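DPS Protein (Brevibacillus brevis, PDB 1N1Q) probably protects DNA during starvation by oxidising iron(II) with hydrogen peroxide and storing it as ferric mineral inside a hollow shell of twelve subunits. Local coordinates at residues A[21-26]-A[101-106]; A[27-32]-A[85-90]. All coordinates share one frame; numbering follows the deposited sequence.

Contact 1: A[21-26]-A[101-106]; sequences VVLYVK and VNDFVD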
ATOM      1  N   VAL A  21     -12.852 -20.993 -10.059  1.00 11.03           N
ATOM      2  CA  VAL A  21     -12.890 -19.606 -10.520  1.00 11.08           C
ATOM      3  C   VAL A  21     -14.369 -19.250 -10.654  1.00 11.16           C
ATOM      4  O   VAL A  21     -14.790 -18.154 -10.305  1.00 11.66           O
ATOM      5  CB  VAL A  21     -12.180 -19.434 -11.884  1.00 10.01           C
ATOM      6  CG1 VAL A  21     -12.306 -17.986 -12.376  1.00 10.89           C
ATOM      7  CG2 VAL A  21     -10.730 -19.801 -11.748  1.00  7.12           C
ATOM      8  N   VAL A  22     -15.157 -20.195 -11.153  1.00 11.91           N
ATOM      9  CA  VAL A  22     -16.598 -19.982 -11.286  1.00 12.15           C
ATOM     10  C   VAL A  22     -17.222 -19.863  -9.887  1.00 12.48           C
ATOM     11  O   VAL A  22     -17.999 -18.942  -9.616  1.00 11.32           O
ATOM     12  CB  VAL A  22     -17.281 -21.159 -12.042  1.00 12.22           C
ATOM     13  CG1 VAL A  22     -18.798 -21.103 -11.848  1.00 12.73           C
ATOM     14  CG2 VAL A  22     -16.940 -21.093 -13.526  1.00 13.69           C
ATOM     15  N   LEU A  23     -16.863 -20.787  -8.997  1.00 12.00           N
ATOM     16  CA  LEU A  23     -17.394 -20.776  -7.638  1.00 12.40           C
ATOM     17  C   LEU A  23     -17.023 -19.532  -6.836  1.00 12.06           C
ATOM     18  O   LEU A  23     -17.802 -19.087  -5.996  1.00 11.22           O
ATOM     19  CB  LEU A  23     -16.950 -22.033  -6.881  1.00 12.76           C
ATOM     20  CG  LEU A  23     -17.790 -23.278  -7.196  1.00 14.63           C
ATOM     21  CD1 LEU A  23     -17.112 -24.527  -6.662  1.00 16.91           C
ATOM     22  CD2 LEU A  23     -19.177 -23.110  -6.591  1.00 15.91           C
ATOM     23  N   TYR A  24     -15.846 -18.962  -7.088  1.00 12.17           N
ATOM     24  CA  TYR A  24     -15.444 -17.763  -6.361  1.00 12.43           C
ATOM     25  C   TYR A  24     -16.509 -16.692  -6.574  1.00 12.17           C
ATOM     26  O   TYR A  24     -16.903 -15.990  -5.641  1.00 12.33           O
ATOM     27  CB  TYR A  24     -14.090 -17.257  -6.862  1.00 13.08           C
ATOM     28  CG  TYR A  24     -13.635 -15.970  -6.198  1.00 15.35           C
ATOM     29  CD1 TYR A  24     -13.147 -15.964  -4.887  1.00 18.12           C
ATOM     30  CD2 TYR A  24     -13.693 -14.760  -6.884  1.00 18.83           C
ATOM     31  CE1 TYR A  24     -12.728 -14.779  -4.280  1.00 20.14           C
ATOM     32  CE2 TYR A  24     -13.279 -13.573  -6.287  1.00 20.91           C
ATOM     33  CZ  TYR A  24     -12.795 -13.589  -4.989  1.00 22.37           C
ATOM     34  OH  TYR A  24     -12.369 -12.413  -4.411  1.00 28.05           O
ATOM     35  N   VAL A  25     -16.980 -16.570  -7.809  1.00 11.27           N
ATOM     36  CA  VAL A  25     -18.000 -15.572  -8.117  1.00 10.99           C
ATOM     37  C   VAL A  25     -19.403 -16.031  -7.727  1.00 11.56           C
ATOM     38  O   VAL A  25     -20.234 -15.226  -7.314  1.00 11.97           O
ATOM     39  CB  VAL A  25     -17.960 -15.191  -9.614  1.00 10.10           C
ATOM     40  CG1 VAL A  25     -19.237 -14.436 -10.019  1.00 11.68           C
ATOM     41  CG2 VAL A  25     -16.754 -14.316  -9.880  1.00  7.52           C
ATOM     42  N   LYS A  26     -19.658 -17.330  -7.827  1.00 11.69           N
ATOM     43  CA  LYS A  26     -20.970 -17.865  -7.476  1.00 11.95           C
ATOM     44  C   LYS A  26     -21.227 -17.694  -5.980  1.00 11.85           C
ATOM     45  O   LYS A  26     -22.327 -17.322  -5.561  1.00 11.35           O
ATOM     46  CB  LYS A  26     -21.053 -19.346  -7.860  1.00 12.06           C
ATOM     47  CG  LYS A  26     -22.472 -19.927  -7.834  1.00 12.02           C
ATOM     48  CD  LYS A  26     -22.479 -21.370  -8.358  1.00 11.31           C
ATOM     49  CE  LYS A  26     -23.891 -21.926  -8.505  1.00 12.33           C
ATOM     50  NZ  LYS A  26     -23.867 -23.296  -9.108  1.00 11.04           N
ATOM     51  N   VAL A 101     -24.545 -27.481  -1.977  1.00 13.97           N
ATOM     52  CA  VAL A 101     -24.492 -28.907  -1.677  1.00 14.40           C
ATOM     53  C   VAL A 101     -24.357 -29.685  -2.988  1.00 14.08           C
ATOM     54  O   VAL A 101     -23.506 -30.564  -3.100  1.00 13.45           O
ATOM     55  CB  VAL A 101     -25.760 -29.382  -0.933  1.00 14.88           C
ATOM     56  CG1 VAL A 101     -25.822 -30.911  -0.918  1.00 15.62           C
ATOM     57  CG2 VAL A 101     -25.748 -28.851   0.498  1.00 16.35           C
ATOM     58  N   ASN A 102     -25.183 -29.341  -3.976  1.00 13.69           N
ATOM     59  CA  ASN A 102     -25.135 -30.011  -5.272  1.00 14.30           C
ATOM     60  C   ASN A 102     -23.766 -29.848  -5.929  1.00 13.97           C
ATOM     61  O   ASN A 102     -23.189 -30.812  -6.419  1.00 13.72           O
ATOM     62  CB  ASN A 102     -26.204 -29.466  -6.224  1.00 14.61           C
ATOM     63  CG  ASN A 102     -27.610 -29.814  -5.786  1.00 16.51           C
ATOM     64  OD1 ASN A 102     -27.820 -30.770  -5.036  1.00 18.44           O
ATOM     65  ND2 ASN A 102     -28.584 -29.046  -6.259  1.00 18.18           N
ATOM     66  N   ASP A 103     -23.250 -28.622  -5.939  1.00 13.45           N
ATOM     67  CA  ASP A 103     -21.952 -28.356  -6.547  1.00 13.54           C
ATOM     68  C   ASP A 103     -20.823 -29.109  -5.844  1.00 13.23           C
ATOM     69  O   ASP A 103     -19.992 -29.754  -6.493  1.00 12.46           O
ATOM     70  CB  ASP A 103     -21.660 -26.851  -6.539  1.00 13.95           C
ATOM     71  CG  ASP A 103     -22.562 -26.079  -7.489  1.00 13.38           C
ATOM     72  OD1 ASP A 103     -23.276 -26.718  -8.286  1.00 13.31           O
ATOM     73  OD2 ASP A 103     -22.547 -24.839  -7.439  1.00 13.18           O
ATOM     74  N   PHE A 104     -20.785 -29.020  -4.518  1.00 13.47           N
ATOM     75  CA  PHE A 104     -19.741 -29.712  -3.766  1.00 13.33           C
ATOM     76  C   PHE A 104     -19.819 -31.222  -3.976  1.00 13.58           C
ATOM     77  O   PHE A 104     -18.798 -31.900  -4.063  1.00 13.69           O
ATOM     78  CB  PHE A 104     -19.845 -29.385  -2.275  1.00 13.46           C
ATOM     79  CG  PHE A 104     -19.299 -28.027  -1.902  1.00 13.94           C
ATOM     80  CD1 PHE A 104     -19.202 -27.650  -0.561  1.00 14.36           C
ATOM     81  CD2 PHE A 104     -18.867 -27.132  -2.878  1.00 13.72           C
ATOM     82  CE1 PHE A 104     -18.687 -26.404  -0.202  1.00 15.20           C
ATOM     83  CE2 PHE A 104     -18.350 -25.883  -2.525  1.00 13.63           C
ATOM     84  CZ  PHE A 104     -18.257 -25.518  -1.195  1.00 13.75           C
ATOM     85  N   VAL A 105     -21.033 -31.749  -4.061  1.00 14.16           N
ATOM     86  CA  VAL A 105     -21.204 -33.179  -4.283  1.00 15.66           C
ATOM     87  C   VAL A 105     -20.638 -33.548  -5.656  1.00 16.46           C
ATOM     88  O   VAL A 105     -19.975 -34.573  -5.802  1.00 16.51           O
ATOM     89  CB  VAL A 105     -22.696 -33.591  -4.202  1.00 15.67           C
ATOM     90  CG1 VAL A 105     -22.864 -35.062  -4.589  1.00 16.51           C
ATOM     91  CG2 VAL A 105     -23.210 -33.373  -2.794  1.00 14.01           C
ATOM     92  N   ASP A 106     -20.891 -32.699  -6.649  1.00 17.19           N
ATOM     93  CA  ASP A 106     -20.391 -32.937  -7.994  1.00 17.99           C
ATOM     94  C   ASP A 106     -18.855 -32.908  -7.972  1.00 17.27           C
ATOM     95  O   ASP A 106     -18.198 -33.791  -8.529  1.00 17.31           O
ATOM     96  CB  ASP A 106     -20.942 -31.869  -8.941  1.00 18.80           C
ATOM     97  CG  ASP A 106     -20.726 -32.215 -10.404  1.00 23.65           C
ATOM     98  OD1 ASP A 106     -20.736 -33.417 -10.729  1.00 31.74           O
ATOM     99  OD2 ASP A 106     -20.578 -31.281 -11.216  1.00 29.53           O
TER
HETATM  100  O   HOH W   1     -25.821 -25.568  -8.103  1.00 14.40           O
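K26 and D103 form a salt bridge between two helices of the bundle, 4-33 and 93-120, and the centre of the contact lies about 5 Å from the centre of the chain. The backbones stay well apart, with the nearest pair of CA atoms, L23 and D103, 8.9 Å from each other, and only 153 Å² is buried in all, so side chains must span the gap. K26 does so with a fully stretched chain: its CG stands anti to the backbone N (chi1 -167°) and every later torsion is also near 180°. The carboxylate comes from the opposite direction. NZ of K26 meets OD2 of D103 at 2.6 Å, on the syn lone pair, the side facing the other oxygen. A water closes a second path, receiving a hydrogen bond from K26 NZ at 3.2 Å and giving one to D103 OD1 at 2.8 Å. A third bond runs from K26 NZ to the backbone carbonyl of K85, so the ammonium of this buried lysine has three acceptors. L23 adds apolar cover, its CD2 lying 3.9 Å from D103 OD2, and it also packs on L107 and I84, while F104 turns to L137 and V141 of helix 124-148. With an alanine here the ammonium is gone, which is likely to leave the D103 carboxylate without its countercharge and the K85 carbonyl without this donor. The two helical segments run in opposite directions, and on the other flank of 21-26, Y24 stacks on Y24 of the second subunit. Antiparallel helices joined across their interface in this way belong to the four-helix bundle of the ferritin-like fold, of which Dps is a member.

Contact 2: A[27-32]-A[85-90]; sequences LHNFHW and KEATGG. With FEO (mu-oxo-diiron), chain F.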
ATOM      1  N   LEU A  27     -20.203 -17.960  -5.178  1.00 11.96           N
ATOM      2  CA  LEU A  27     -20.310 -17.827  -3.733  1.00 12.53           C
ATOM      3  C   LEU A  27     -20.475 -16.356  -3.339  1.00 12.70           C
ATOM      4  O   LEU A  27     -21.137 -16.036  -2.348  1.00 12.40           O
ATOM      5  CB  LEU A  27     -19.085 -18.447  -3.070  1.00 12.17           C
ATOM      6  CG  LEU A  27     -19.067 -19.974  -3.243  1.00 12.92           C
ATOM      7  CD1 LEU A  27     -17.701 -20.532  -2.890  1.00 13.76           C
ATOM      8  CD2 LEU A  27     -20.157 -20.600  -2.359  1.00 13.28           C
ATOM      9  N   HIS A  28     -19.872 -15.465  -4.121  1.00 13.15           N
ATOM     10  CA  HIS A  28     -20.006 -14.026  -3.887  1.00 13.78           C
ATOM     11  C   HIS A  28     -21.457 -13.678  -4.189  1.00 13.21           C
ATOM     12  O   HIS A  28     -22.081 -12.890  -3.485  1.00 13.00           O
ATOM     13  CB  HIS A  28     -19.084 -13.232  -4.828  1.00 13.86           C
ATOM     14  CG  HIS A  28     -17.753 -12.899  -4.229  1.00 17.71           C
ATOM     15  ND1 HIS A  28     -17.561 -11.823  -3.389  1.00 21.65           N
ATOM     16  CD2 HIS A  28     -16.546 -13.503  -4.345  1.00 22.20           C
ATOM     17  CE1 HIS A  28     -16.294 -11.775  -3.017  1.00 21.22           C
ATOM     18  NE2 HIS A  28     -15.656 -12.783  -3.583  1.00 23.52           N
ATOM     19  N   ASN A  29     -21.989 -14.290  -5.241  1.00 13.08           N
ATOM     20  CA  ASN A  29     -23.374 -14.057  -5.649  1.00 13.19           C
ATOM     21  C   ASN A  29     -24.311 -14.362  -4.488  1.00 13.33           C
ATOM     22  O   ASN A  29     -25.170 -13.558  -4.144  1.00 13.69           O
ATOM     23  CB  ASN A  29     -23.732 -14.940  -6.849  1.00 12.38           C
ATOM     24  CG  ASN A  29     -25.108 -14.633  -7.413  1.00 13.20           C
ATOM     25  OD1 ASN A  29     -26.112 -14.701  -6.705  1.00 12.85           O
ATOM     26  ND2 ASN A  29     -25.161 -14.298  -8.702  1.00  9.79           N
ATOM     27  N   PHE A  30     -24.130 -15.526  -3.879  1.00 13.23           N
ATOM     28  CA  PHE A  30     -24.952 -15.939  -2.753  1.00 13.42           C
ATOM     29  C   PHE A  30     -24.687 -15.061  -1.523  1.00 13.37           C
ATOM     30  O   PHE A  30     -25.609 -14.717  -0.768  1.00 12.02           O
ATOM     31  CB  PHE A  30     -24.685 -17.416  -2.441  1.00 13.54           C
ATOM     32  CG  PHE A  30     -25.118 -18.356  -3.543  1.00 13.55           C
ATOM     33  CD1 PHE A  30     -24.787 -19.709  -3.500  1.00 15.62           C
ATOM     34  CD2 PHE A  30     -25.869 -17.889  -4.620  1.00 14.58           C
ATOM     35  CE1 PHE A  30     -25.196 -20.583  -4.513  1.00 15.06           C
ATOM     36  CE2 PHE A  30     -26.283 -18.752  -5.635  1.00 15.60           C
ATOM     37  CZ  PHE A  30     -25.947 -20.103  -5.582  1.00 15.67           C
ATOM     38  N   HIS A  31     -23.422 -14.694  -1.336  1.00 13.11           N
ATOM     39  CA  HIS A  31     -23.002 -13.840  -0.225  1.00 13.34           C
ATOM     40  C   HIS A  31     -23.768 -12.520  -0.299  1.00 13.28           C
ATOM     41  O   HIS A  31     -24.253 -12.000   0.707  1.00 13.60           O
ATOM     42  CB  HIS A  31     -21.499 -13.586  -0.360  1.00 13.75           C
ATOM     43  CG  HIS A  31     -20.939 -12.589   0.612  1.00 14.12           C
ATOM     44  ND1 HIS A  31     -20.725 -12.876   1.945  1.00 13.60           N
ATOM     45  CD2 HIS A  31     -20.485 -11.328   0.423  1.00 13.40           C
ATOM     46  CE1 HIS A  31     -20.158 -11.838   2.531  1.00 12.80           C
ATOM     47  NE2 HIS A  31     -20.002 -10.884   1.631  1.00 12.89           N
ATOM     48  N   TRP A  32     -23.891 -12.004  -1.519  1.00 13.47           N
ATOM     49  CA  TRP A  32     -24.567 -10.738  -1.770  1.00 13.48           C
ATOM     50  C   TRP A  32     -26.093 -10.778  -1.791  1.00 13.52           C
ATOM     51  O   TRP A  32     -26.753  -9.946  -1.185  1.00 13.27           O
ATOM     52  CB  TRP A  32     -24.112 -10.150  -3.111  1.00 13.07           C
ATOM     53  CG  TRP A  32     -22.648  -9.844  -3.200  1.00 13.02           C
ATOM     54  CD1 TRP A  32     -21.850  -9.374  -2.196  1.00 11.87           C
ATOM     55  CD2 TRP A  32     -21.815  -9.941  -4.364  1.00 11.57           C
ATOM     56  NE1 TRP A  32     -20.574  -9.174  -2.657  1.00 11.45           N
ATOM     57  CE2 TRP A  32     -20.522  -9.512  -3.986  1.00 12.14           C
ATOM     58  CE3 TRP A  32     -22.036 -10.348  -5.689  1.00 13.30           C
ATOM     59  CZ2 TRP A  32     -19.448  -9.475  -4.887  1.00 12.32           C
ATOM     60  CZ3 TRP A  32     -20.967 -10.316  -6.587  1.00 12.77           C
ATOM     61  CH2 TRP A  32     -19.687  -9.881  -6.179  1.00 13.37           C
ATOM     62  N   LYS A  85     -22.180 -24.682 -12.900  1.00 16.12           N
ATOM     63  CA  LYS A  85     -23.019 -23.646 -13.530  1.00 17.68           C
ATOM     64  C   LYS A  85     -23.052 -22.388 -12.655  1.00 16.25           C
ATOM     65  O   LYS A  85     -22.869 -22.468 -11.444  1.00 15.41           O
ATOM     66  CB  LYS A  85     -24.463 -24.144 -13.730  1.00 18.08           C
ATOM     67  CG  LYS A  85     -24.617 -25.414 -14.550  1.00 23.27           C
ATOM     68  CD  LYS A  85     -24.089 -25.269 -15.966  1.00 26.74           C
ATOM     69  CE  LYS A  85     -24.565 -26.437 -16.825  1.00 31.83           C
ATOM     70  NZ  LYS A  85     -23.851 -26.522 -18.133  1.00 33.92           N
ATOM     71  N   GLU A  86     -23.301 -21.236 -13.275  1.00 15.78           N
ATOM     72  CA  GLU A  86     -23.352 -19.967 -12.554  1.00 15.93           C
ATOM     73  C   GLU A  86     -24.720 -19.814 -11.910  1.00 16.47           C
ATOM     74  O   GLU A  86     -25.670 -20.501 -12.290  1.00 15.92           O
ATOM     75  CB  GLU A  86     -23.065 -18.811 -13.519  1.00 15.37           C
ATOM     76  CG  GLU A  86     -21.735 -18.988 -14.247  1.00 14.12           C
ATOM     77  CD  GLU A  86     -21.070 -17.673 -14.589  1.00 13.54           C
ATOM     78  OE1 GLU A  86     -21.353 -17.113 -15.667  1.00 12.65           O
ATOM     79  OE2 GLU A  86     -20.267 -17.196 -13.761  1.00 12.86           O
ATOM     80  N   ALA A  87     -24.816 -18.937 -10.919  1.00 17.67           N
ATOM     81  CA  ALA A  87     -26.079 -18.719 -10.230  1.00 19.31           C
ATOM     82  C   ALA A  87     -27.122 -18.175 -11.201  1.00 20.77           C
ATOM     83  O   ALA A  87     -26.785 -17.585 -12.223  1.00 20.00           O
ATOM     84  CB  ALA A  87     -25.880 -17.741  -9.075  1.00 19.00           C
ATOM     85  N   THR A  88     -28.394 -18.378 -10.873  1.00 23.14           N
ATOM     86  CA  THR A  88     -29.486 -17.886 -11.710  1.00 25.48           C
ATOM     87  C   THR A  88     -29.809 -16.439 -11.370  1.00 26.59           C
ATOM     88  O   THR A  88     -30.242 -15.674 -12.226  1.00 28.22           O
ATOM     89  CB  THR A  88     -30.774 -18.712 -11.519  1.00 25.71           C
ATOM     90  OG1 THR A  88     -31.260 -18.535 -10.184  1.00 26.38           O
ATOM     91  CG2 THR A  88     -30.509 -20.178 -11.767  1.00 26.05           C
ATOM     92  N   GLY A  89     -29.587 -16.072 -10.114  1.00 27.81           N
ATOM     93  CA  GLY A  89     -29.863 -14.714  -9.679  1.00 28.57           C
ATOM     94  C   GLY A  89     -31.132 -14.651  -8.847  1.00 28.63           C
ATOM     95  O   GLY A  89     -31.354 -13.684  -8.118  1.00 30.13           O
ATOM     96  N   GLY A  90     -31.955 -15.693  -8.936  1.00 27.85           N
ATOM     97  CA  GLY A  90     -33.190 -15.722  -8.174  1.00 27.34           C
ATOM     98  C   GLY A  90     -33.286 -16.809  -7.110  1.00 26.55           C
ATOM     99  O   GLY A  90     -34.387 -17.118  -6.647  1.00 26.79           O
TER
HETATM  100 FE1  FEO F 515     -19.023  -8.933   1.620  1.00 15.42          FE
HETATM  101 FE2  FEO F 515     -19.193  -7.566   4.638  1.00 39.20          FE
HETATM  102  O   FEO F 515     -18.324  -8.985   3.453  1.00 14.19           O
HETATM  103  O   HOH W   2     -21.263  -6.984   4.440  1.00 42.67           O
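The methyl group of A87 presses against N29 and F30 on helix 4-33, and this small cluster is the tight part of the contact. CB of A87 points toward the helix and lies 3.5 Å from ND2 of N29 and 3.6 Å from CE2 of F30, the ring being met obliquely. With CG anti to the backbone N (chi1 -174°), N29 carries its amide out to the methyl, and the F30 ring reaches the same methyl from the next position. No hydrogen bond crosses between the segments. The N29 amide is instead satisfied at both ends elsewhere, OD1 by N33 of its own helix and ND2 by the A73 carbonyl of the second subunit. F30 also packs on M96, S99 and V100 of helix 93-120, so the ring fills the junction of two helices and the connection. In the ferritin-like fold a long connection joins the second bundle helix to the third, here 39-66 and 93-120; as in Dps proteins it carries a short helix, 75-81, and segment 85-90 follows that helix. From the same helical segment H31 turns to the iron: its NE2 binds FE1 of the mu-oxo-diiron group at 2.2 Å, and the bridging oxygen lies near the ring plane at the edge. D58 and E62 of the second subunit bind iron here too, and the ring stacks on H43. Beyond A87 the loop is looser and faces solvent. T88 points away from the helix, and its OG1 accepts from the backbone N of G90 at 3.2 Å, an ST turn with an N-H...O angle of 160°. At G89 the backbone turns with phi of 105°, where a side chain would collide with the preceding carbonyl oxygen, and E91 receives hydrogen bonds from the backbone N atoms of both T88 and G89.

How the contacts relate
Contacts 1 and 2 lie on consecutive turns of helix 4-33, with centres about 10 Å apart, and K26 couples them directly. The ammonium that bridges to helix 93-120 in contact 1 also reaches the first residue of segment 85-90 in contact 2, with K26 NZ 2.7 Å from K85 O, a probable hydrogen bond. One methylene further back, K26 CE packs 4.0 Å from the backbone N of A87. A single lysine thus joins helix 93-120 and the loop that precedes it to one helix. The K26 side chain is about 9 Å from that of H31, so this network neighbours the ferroxidase site without ligating iron. Both contacts also touch the second subunit.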